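Local coordinates for protein Esterase/lipase (Uncultured bacterium, PDB 3K6K) that probably hydrolyses carboxylic esters, as an alpha/beta-hydrolase-fold esterase/lipase related to hormone-sensitive lipase, at residues G146-I151 with G174-A179. Numbering follows the deposited sequence.
Sequences GSADRI and GLPMPA
The flat group here is the Met177-Pro178 peptide, and the Ala148 methyl lies over one of its faces, beside the C=O rather than in plane at the oxygen's tip, with Ala148 CB 3.3 Å from Met177 O. The same methyl meets the CB-CG side of the puckered Pro176 ring, Ala148 CB to Pro176 CB being 3.9 Å. At the Pro178 ring, also puckered, it is CB that touches, Pro178 CB lying 3.3 Å from Ile151 O, while Tyr138, Met167 and Pro241 also pack against this ring. Ala179 turns its methyl toward the Asp149 and Ile151 carbonyls.

The polar link is the Ala179 N-H, shared between two acceptors. Ala179 N lies 2.8 Å from Ile151 O, nearly along the C=O axis (170° at the oxygen) but bent at the hydrogen (131°). The bond from Ala179 N to Ala148 O, 3.2 Å, is weak. Ala148 O also takes a CA-H contact from Pro178 and a weak bond from Ile151 N. Ser147 OG, anti to its own backbone N (chi1 172°), accepts from Asp149 N in an ST turn.

The loops lead from helices 129-145 and 158-172 into strands 151-156 and 180-184, parallel neighbours in the alpha/beta hydrolase sheet. Pro176 and Pro178 have no N-H to give; both hydrogen bonds between the segments come from Ala179 N, and carbonyl-to-CH packing makes up much of the remaining contact.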
loop_
_atom_site.group_PDB
_atom_site.type_symbol
_atom_site.label_atom_id
_atom_site.label_comp_id
_atom_site.label_asym_id
_atom_site.label_seq_id
_atom_site.Cartn_x
_atom_site.Cartn_y
_atom_site.Cartn_z
ATOM N N GLY A 146 2.426 18.741 -24.568
ATOM C CA GLY A 146 1.220 19.457 -24.929
ATOM C C GLY A 146 0.158 19.467 -23.859
ATOM O O GLY A 146 -0.760 20.293 -23.934
ATOM N N SER A 147 0.281 18.576 -22.862
ATOM C CA SER A 147 -0.694 18.445 -21.752
ATOM C C SER A 147 -0.106 17.719 -20.528
ATOM O O SER A 147 0.672 16.761 -20.687
ATOM C CB SER A 147 -1.906 17.656 -22.236
ATOM O OG SER A 147 -2.779 17.352 -21.162
ATOM N N ALA A 148 -0.493 18.127 -19.317
ATOM C CA ALA A 148 0.005 17.427 -18.117
ATOM C C ALA A 148 -0.542 16.002 -17.952
ATOM O O ALA A 148 0.013 15.253 -17.138
ATOM C CB ALA A 148 -0.209 18.232 -16.835
ATOM N N ASP A 149 -1.573 15.631 -18.738
ATOM C CA ASP A 149 -2.348 14.428 -18.550
ATOM C C ASP A 149 -1.762 13.283 -19.345
ATOM O O ASP A 149 -2.373 12.189 -19.481
ATOM C CB ASP A 149 -3.758 14.626 -19.094
ATOM C CG ASP A 149 -4.554 15.690 -18.346
ATOM O OD1 ASP A 149 -5.498 16.259 -18.953
ATOM O OD2 ASP A 149 -4.273 15.961 -17.167
ATOM N N ARG A 150 -0.619 13.548 -19.960
ATOM C CA ARG A 150 0.053 12.478 -20.620
ATOM C C ARG A 150 1.451 12.274 -20.064
ATOM O O ARG A 150 2.253 11.584 -20.642
ATOM C CB ARG A 150 -0.060 12.604 -22.158
ATOM C CG ARG A 150 -1.239 11.720 -22.722
ATOM C CD ARG A 150 -1.713 12.088 -24.139
ATOM N NE ARG A 150 -1.371 13.484 -24.451
ATOM C CZ ARG A 150 -1.899 14.199 -25.442
ATOM N NH1 ARG A 150 -2.833 13.649 -26.245
ATOM N NH2 ARG A 150 -1.498 15.470 -25.618
ATOM N N ILE A 151 1.674 12.808 -18.877
ATOM C CA ILE A 151 2.944 12.702 -18.218
ATOM C C ILE A 151 2.781 11.961 -16.912
ATOM O O ILE A 151 1.854 12.266 -16.139
ATOM C CB ILE A 151 3.540 14.069 -17.957
ATOM C CG1 ILE A 151 3.696 14.811 -19.293
ATOM C CG2 ILE A 151 4.896 13.948 -17.299
ATOM C CD1 ILE A 151 4.044 16.261 -19.072
ATOM N N GLY A 174 2.529 26.925 -9.541
ATOM C CA GLY A 174 1.372 27.124 -10.391
ATOM C C GLY A 174 1.357 26.296 -11.661
ATOM O O GLY A 174 0.624 26.611 -12.610
ATOM N N LEU A 175 2.138 25.216 -11.685
ATOM C CA LEU A 175 2.159 24.313 -12.836
ATOM C C LEU A 175 1.076 23.246 -12.663
ATOM O O LEU A 175 0.832 22.801 -11.547
ATOM C CB LEU A 175 3.555 23.685 -12.955
ATOM C CG LEU A 175 4.579 24.529 -13.710
ATOM C CD1 LEU A 175 5.968 23.871 -13.706
ATOM C CD2 LEU A 175 4.032 24.780 -15.151
ATOM N N PRO A 176 0.433 22.822 -13.753
ATOM C CA PRO A 176 -0.568 21.770 -13.530
ATOM C C PRO A 176 0.102 20.500 -12.983
ATOM O O PRO A 176 1.337 20.447 -12.933
ATOM C CB PRO A 176 -1.167 21.514 -14.919
ATOM C CG PRO A 176 -0.214 22.126 -15.899
ATOM C CD PRO A 176 0.614 23.161 -15.172
ATOM N N MET A 177 -0.705 19.521 -12.550
ATOM C CA MET A 177 -0.204 18.253 -12.027
ATOM C C MET A 177 -0.331 17.178 -13.097
ATOM O O MET A 177 -1.269 17.197 -13.869
ATOM C CB MET A 177 -0.930 17.832 -10.751
ATOM C CG MET A 177 -0.605 18.654 -9.493
ATOM S SD MET A 177 1.141 18.662 -9.015
ATOM C CE MET A 177 1.048 19.081 -7.325
ATOM N N PRO A 178 0.617 16.220 -13.108
ATOM C CA PRO A 178 0.712 15.155 -14.060
ATOM C C PRO A 178 -0.342 14.096 -13.833
ATOM O O PRO A 178 -1.050 14.146 -12.859
ATOM C CB PRO A 178 2.085 14.557 -13.801
ATOM C CG PRO A 178 2.811 15.504 -12.946
ATOM C CD PRO A 178 1.765 16.230 -12.170
ATOM N N ALA A 179 -0.453 13.158 -14.782
ATOM C CA ALA A 179 -1.384 12.050 -14.623
ATOM C C ALA A 179 -1.094 11.127 -13.424
ATOM O O ALA A 179 -2.003 10.493 -12.982
ATOM C CB ALA A 179 -1.492 11.264 -15.910
#